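Local coordinates for protein (GYP1P) (Saccharomyces cerevisiae, PDB 1FKM) that stimulates GTP hydrolysis by Ypt/Rab GTPases such as Ypt1 and Ypt7, supplying an arginine and a glutamine finger in trans through its TBC domain, at residues I90-Y104 / Y129-E142. Sequence-based numbering, arbitrary orientation.
Sequences IEIDIPRTNPHIPLY and YVQGINDLVTPFFE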
loop_
_atom_site.group_PDB
_atom_site.type_symbol
_atom_site.label_atom_id
_atom_site.label_comp_id
_atom_site.label_asym_id
_atom_site.label_seq_id
_atom_site.Cartn_x
_atom_site.Cartn_y
_atom_site.Cartn_z
ATOM N N ILE A 90 9.348 16.883 3.655
ATOM C CA ILE A 90 9.423 15.421 3.648
ATOM C C ILE A 90 10.386 14.933 4.719
ATOM O O ILE A 90 10.179 13.887 5.335
ATOM C CB ILE A 90 9.891 14.912 2.277
ATOM C CG1 ILE A 90 8.812 15.214 1.234
ATOM C CG2 ILE A 90 10.188 13.415 2.334
ATOM C CD1 ILE A 90 9.273 14.979 -0.174
ATOM N N GLU A 91 11.439 15.709 4.930
ATOM C CA GLU A 91 12.467 15.411 5.917
ATOM C C GLU A 91 11.851 15.321 7.307
ATOM O O GLU A 91 12.314 14.563 8.160
ATOM C CB GLU A 91 13.518 16.518 5.890
ATOM C CG GLU A 91 14.640 16.367 6.886
ATOM C CD GLU A 91 15.483 17.623 6.975
ATOM O OE1 GLU A 91 15.940 18.106 5.917
ATOM O OE2 GLU A 91 15.686 18.126 8.102
ATOM N N ILE A 92 10.804 16.106 7.529
ATOM C CA ILE A 92 10.110 16.126 8.808
ATOM C C ILE A 92 9.319 14.840 9.076
ATOM O O ILE A 92 9.178 14.422 10.225
ATOM C CB ILE A 92 9.157 17.339 8.882
ATOM C CG1 ILE A 92 9.980 18.630 8.900
ATOM C CG2 ILE A 92 8.269 17.246 10.111
ATOM C CD1 ILE A 92 9.149 19.899 8.820
ATOM N N ASP A 93 8.815 14.205 8.022
ATOM C CA ASP A 93 8.036 12.980 8.188
ATOM C C ASP A 93 8.791 11.656 8.081
ATOM O O ASP A 93 8.415 10.673 8.721
ATOM C CB ASP A 93 6.870 12.961 7.196
ATOM C CG ASP A 93 5.708 13.820 7.649
ATOM O OD1 ASP A 93 5.822 14.471 8.709
ATOM O OD2 ASP A 93 4.677 13.841 6.943
ATOM N N ILE A 94 9.853 11.619 7.283
ATOM C CA ILE A 94 10.608 10.385 7.101
ATOM C C ILE A 94 11.061 9.703 8.398
ATOM O O ILE A 94 10.678 8.561 8.669
ATOM C CB ILE A 94 11.841 10.617 6.196
ATOM C CG1 ILE A 94 11.383 10.954 4.776
ATOM C CG2 ILE A 94 12.728 9.374 6.184
ATOM C CD1 ILE A 94 10.589 9.847 4.110
ATOM N N PRO A 95 11.876 10.390 9.214
ATOM C CA PRO A 95 12.365 9.818 10.473
ATOM C C PRO A 95 11.254 9.338 11.403
ATOM O O PRO A 95 11.496 8.536 12.306
ATOM C CB PRO A 95 13.165 10.968 11.088
ATOM C CG PRO A 95 13.641 11.727 9.898
ATOM C CD PRO A 95 12.408 11.753 9.030
ATOM N N ARG A 96 10.039 9.824 11.175
ATOM C CA ARG A 96 8.899 9.459 12.010
ATOM C C ARG A 96 7.958 8.415 11.401
ATOM O O ARG A 96 6.902 8.126 11.968
ATOM C CB ARG A 96 8.104 10.720 12.364
ATOM C CG ARG A 96 8.950 11.840 12.967
ATOM C CD ARG A 96 8.085 12.987 13.479
ATOM N NE ARG A 96 7.329 13.640 12.412
ATOM C CZ ARG A 96 6.384 14.554 12.618
ATOM N NH1 ARG A 96 6.076 14.924 13.854
ATOM N NH2 ARG A 96 5.746 15.097 11.590
ATOM N N THR A 97 8.337 7.849 10.258
ATOM C CA THR A 97 7.521 6.835 9.584
ATOM C C THR A 97 7.818 5.433 10.127
ATOM O O THR A 97 8.978 5.067 10.297
ATOM C CB THR A 97 7.778 6.848 8.059
ATOM O OG1 THR A 97 7.397 8.121 7.526
ATOM C CG2 THR A 97 6.975 5.759 7.365
ATOM N N ASN A 98 6.765 4.660 10.388
ATOM C CA ASN A 98 6.901 3.301 10.931
ATOM C C ASN A 98 7.917 3.241 12.068
ATOM O O ASN A 98 8.887 2.485 12.008
ATOM C CB ASN A 98 7.322 2.309 9.840
ATOM C CG ASN A 98 6.249 2.099 8.794
ATOM O OD1 ASN A 98 5.066 1.997 9.115
ATOM N ND2 ASN A 98 6.658 2.015 7.533
ATOM N N PRO A 99 7.700 4.033 13.130
ATOM C CA PRO A 99 8.634 4.035 14.264
ATOM C C PRO A 99 8.737 2.694 14.988
ATOM O O PRO A 99 9.688 2.457 15.734
ATOM C CB PRO A 99 8.085 5.145 15.157
ATOM C CG PRO A 99 6.609 5.105 14.871
ATOM C CD PRO A 99 6.568 4.945 13.374
ATOM N N HIS A 100 7.765 1.818 14.759
ATOM C CA HIS A 100 7.755 0.508 15.397
ATOM C C HIS A 100 8.559 -0.541 14.625
ATOM O O HIS A 100 8.726 -1.663 15.102
ATOM C CB HIS A 100 6.311 0.023 15.572
ATOM C CG HIS A 100 5.546 -0.072 14.287
ATOM N ND1 HIS A 100 5.340 1.012 13.461
ATOM C CD2 HIS A 100 4.964 -1.130 13.673
ATOM C CE1 HIS A 100 4.666 0.625 12.392
ATOM N NE2 HIS A 100 4.426 -0.669 12.497
ATOM N N ILE A 101 9.057 -0.181 13.441
ATOM C CA ILE A 101 9.835 -1.112 12.621
ATOM C C ILE A 101 11.260 -0.598 12.457
ATOM O O ILE A 101 11.480 0.473 11.890
ATOM C CB ILE A 101 9.196 -1.299 11.218
ATOM C CG1 ILE A 101 7.752 -1.791 11.370
ATOM C CG2 ILE A 101 10.003 -2.315 10.404
ATOM C CD1 ILE A 101 6.973 -1.829 10.065
ATOM N N PRO A 102 12.248 -1.361 12.949
ATOM C CA PRO A 102 13.674 -1.015 12.887
ATOM C C PRO A 102 14.186 -0.566 11.523
ATOM O O PRO A 102 14.955 0.395 11.421
ATOM C CB PRO A 102 14.355 -2.294 13.364
ATOM C CG PRO A 102 13.376 -2.824 14.365
ATOM C CD PRO A 102 12.060 -2.655 13.631
ATOM N N LEU A 103 13.769 -1.274 10.480
ATOM C CA LEU A 103 14.193 -0.958 9.123
ATOM C C LEU A 103 14.129 0.537 8.811
ATOM O O LEU A 103 15.037 1.093 8.193
ATOM C CB LEU A 103 13.310 -1.711 8.118
ATOM C CG LEU A 103 13.570 -1.435 6.633
ATOM C CD1 LEU A 103 14.927 -2.018 6.247
ATOM C CD2 LEU A 103 12.461 -2.057 5.782
ATOM N N TYR A 104 13.064 1.189 9.262
ATOM C CA TYR A 104 12.874 2.593 8.953
ATOM C C TYR A 104 13.713 3.611 9.699
ATOM O O TYR A 104 13.651 4.798 9.396
ATOM C CB TYR A 104 11.373 2.920 9.015
ATOM C CG TYR A 104 10.606 2.058 8.024
ATOM C CD1 TYR A 104 10.512 2.429 6.684
ATOM C CD2 TYR A 104 10.107 0.801 8.393
ATOM C CE1 TYR A 104 9.960 1.569 5.728
ATOM C CE2 TYR A 104 9.548 -0.064 7.448
ATOM C CZ TYR A 104 9.485 0.325 6.115
ATOM O OH TYR A 104 8.991 -0.544 5.164
ATOM N N TYR A 129 3.772 17.165 -1.446
ATOM C CA TYR A 129 3.876 16.051 -0.518
ATOM C C TYR A 129 2.667 16.098 0.413
ATOM O O TYR A 129 2.303 17.160 0.915
ATOM C CB TYR A 129 5.154 16.133 0.317
ATOM C CG TYR A 129 5.140 15.149 1.464
ATOM C CD1 TYR A 129 5.178 13.775 1.226
ATOM C CD2 TYR A 129 5.023 15.587 2.782
ATOM C CE1 TYR A 129 5.093 12.861 2.268
ATOM C CE2 TYR A 129 4.936 14.683 3.833
ATOM C CZ TYR A 129 4.972 13.319 3.568
ATOM O OH TYR A 129 4.888 12.409 4.600
ATOM N N VAL A 130 2.042 14.947 0.634
ATOM C CA VAL A 130 0.884 14.879 1.510
ATOM C C VAL A 130 1.096 13.764 2.515
ATOM O O VAL A 130 1.434 12.639 2.143
ATOM C CB VAL A 130 -0.409 14.597 0.717
ATOM C CG1 VAL A 130 -1.616 14.630 1.655
ATOM C CG2 VAL A 130 -0.563 15.616 -0.396
ATOM N N GLN A 131 0.910 14.082 3.791
ATOM C CA GLN A 131 1.081 13.097 4.848
ATOM C C GLN A 131 0.155 11.931 4.528
ATOM O O GLN A 131 -1.038 12.120 4.253
ATOM C CB GLN A 131 0.739 13.712 6.208
ATOM C CG GLN A 131 1.161 12.862 7.393
ATOM C CD GLN A 131 1.132 13.632 8.699
ATOM O OE1 GLN A 131 0.075 14.078 9.149
ATOM N NE2 GLN A 131 2.300 13.796 9.313
ATOM N N GLY A 132 0.717 10.728 4.552
ATOM C CA GLY A 132 -0.041 9.539 4.225
ATOM C C GLY A 132 0.688 8.813 3.109
ATOM O O GLY A 132 0.716 7.582 3.067
ATOM N N ILE A 133 1.286 9.580 2.199
ATOM C CA ILE A 133 2.031 8.992 1.090
ATOM C C ILE A 133 3.299 8.338 1.631
ATOM O O ILE A 133 3.819 7.382 1.046
ATOM C CB ILE A 133 2.416 10.055 0.047
ATOM C CG1 ILE A 133 1.154 10.716 -0.511
ATOM C CG2 ILE A 133 3.206 9.412 -1.079
ATOM C CD1 ILE A 133 0.208 9.748 -1.197
ATOM N N ASN A 134 3.795 8.855 2.751
ATOM C CA ASN A 134 4.993 8.293 3.374
ATOM C C ASN A 134 4.682 6.887 3.883
ATOM O O ASN A 134 5.566 6.036 3.968
ATOM C CB ASN A 134 5.480 9.182 4.523
ATOM C CG ASN A 134 4.423 9.406 5.586
ATOM O OD1 ASN A 134 3.295 9.800 5.288
ATOM N ND2 ASN A 134 4.789 9.167 6.839
ATOM N N ASP A 135 3.421 6.643 4.219
ATOM C CA ASP A 135 3.027 5.321 4.682
ATOM C C ASP A 135 2.858 4.387 3.486
ATOM O O ASP A 135 3.360 3.262 3.490
ATOM C CB ASP A 135 1.698 5.382 5.446
ATOM C CG ASP A 135 1.799 6.171 6.734
ATOM O OD1 ASP A 135 2.599 5.783 7.613
ATOM O OD2 ASP A 135 1.073 7.178 6.863
ATOM N N LEU A 136 2.158 4.870 2.460
ATOM C CA LEU A 136 1.878 4.063 1.271
ATOM C C LEU A 136 3.078 3.543 0.507
ATOM O O LEU A 136 2.993 2.507 -0.147
ATOM C CB LEU A 136 0.982 4.835 0.297
ATOM C CG LEU A 136 -0.439 5.121 0.778
ATOM C CD1 LEU A 136 -1.216 5.825 -0.328
ATOM C CD2 LEU A 136 -1.124 3.820 1.160
ATOM N N VAL A 137 4.192 4.259 0.572
ATOM C CA VAL A 137 5.385 3.832 -0.141
ATOM C C VAL A 137 6.079 2.636 0.525
ATOM O O VAL A 137 6.723 1.837 -0.159
ATOM C CB VAL A 137 6.416 5.002 -0.261
ATOM C CG1 VAL A 137 7.019 5.319 1.107
ATOM C CG2 VAL A 137 7.514 4.639 -1.261
ATOM N N THR A 138 5.912 2.486 1.841
ATOM C CA THR A 138 6.615 1.422 2.565
ATOM C C THR A 138 6.343 -0.048 2.231
ATOM O O THR A 138 7.287 -0.852 2.209
ATOM C CB THR A 138 6.542 1.658 4.111
ATOM O OG1 THR A 138 5.188 1.583 4.575
ATOM C CG2 THR A 138 7.087 3.043 4.437
ATOM N N PRO A 139 5.078 -0.434 1.965
ATOM C CA PRO A 139 4.848 -1.849 1.634
ATOM C C PRO A 139 5.590 -2.235 0.352
ATOM O O PRO A 139 6.087 -3.358 0.221
ATOM C CB PRO A 139 3.328 -1.933 1.470
ATOM C CG PRO A 139 2.839 -0.875 2.438
ATOM C CD PRO A 139 3.799 0.270 2.162
ATOM N N PHE A 140 5.655 -1.301 -0.595
ATOM C CA PHE A 140 6.362 -1.529 -1.856
ATOM C C PHE A 140 7.858 -1.628 -1.587
ATOM O O PHE A 140 8.519 -2.557 -2.046
ATOM C CB PHE A 140 6.146 -0.361 -2.828
ATOM C CG PHE A 140 4.817 -0.377 -3.523
ATOM C CD1 PHE A 140 4.392 -1.503 -4.218
ATOM C CD2 PHE A 140 3.998 0.747 -3.502
ATOM C CE1 PHE A 140 3.171 -1.512 -4.882
ATOM C CE2 PHE A 140 2.773 0.748 -4.163
ATOM C CZ PHE A 140 2.359 -0.381 -4.854
ATOM N N PHE A 141 8.376 -0.643 -0.853
ATOM C CA PHE A 141 9.804 -0.577 -0.535
ATOM C C PHE A 141 10.271 -1.851 0.139
ATOM O O PHE A 141 11.233 -2.477 -0.299
ATOM C CB PHE A 141 10.104 0.619 0.386
ATOM C CG PHE A 141 11.571 0.813 0.668
ATOM C CD1 PHE A 141 12.408 1.377 -0.289
ATOM C CD2 PHE A 141 12.122 0.389 1.872
ATOM C CE1 PHE A 141 13.776 1.514 -0.055
ATOM C CE2 PHE A 141 13.493 0.521 2.116
ATOM C CZ PHE A 141 14.320 1.080 1.155
ATOM N N GLU A 142 9.578 -2.221 1.207
ATOM C CA GLU A 142 9.913 -3.409 1.982
ATOM C C GLU A 142 9.800 -4.704 1.175
ATOM O O GLU A 142 10.685 -5.551 1.233
ATOM C CB GLU A 142 9.014 -3.460 3.220
ATOM C CG GLU A 142 9.194 -4.668 4.086
ATOM C CD GLU A 142 8.514 -4.504 5.432
ATOM O OE1 GLU A 142 8.391 -3.349 5.912
ATOM O OE2 GLU A 142 8.119 -5.531 6.009
#
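Thr97 OG1 and Asn134 ND2 meet at 2.9 Å in the buried middle of the contact, the hydrogen bond almost straight (N-H...O 174°) and the hydroxyl lying in the amide plane. The same hydroxyl also bonds to Asp93 O. Asn134 has its CG between backbone N and carbonyl carbon (chi1 57°), and the side chain folds back so that Asn134 OD1 accepts from N of Gly132, the N-cap residue of helix 133-145, at 2.8 Å. Farther along that helix, Glu142 OE1 accepts a hydrogen bond from Tyr104 OH (3.0 Å) on the OE1 anti lone pair, while Thr138 CG2 packs 3.5 Å from Tyr104 CE1 and Asn98 ND2 sits over the ring centre. In this TBC (Rab-GAP) domain the two segments carry the catalytic fingers, the arginine finger Arg96 and the glutamine finger Gln131, both on the exposed side. Between the buried middle and the solvent side, the Asp93 carboxylate oxygens have different partners. Asp93 OD2 accepts from Tyr129 OH (2.8 Å), at the edge of a ring whose face carries Ile90 CG1 in a CH-pi contact; Asp93 OD1 forms a salt bridge with Arg96 NH2 (2.9 Å), in the guanidinium plane. The exposed side is looser: Gln131 NE2 gives Asp93 OD2 only a weak bond, and stays 4.3 Å from Arg96 NH2.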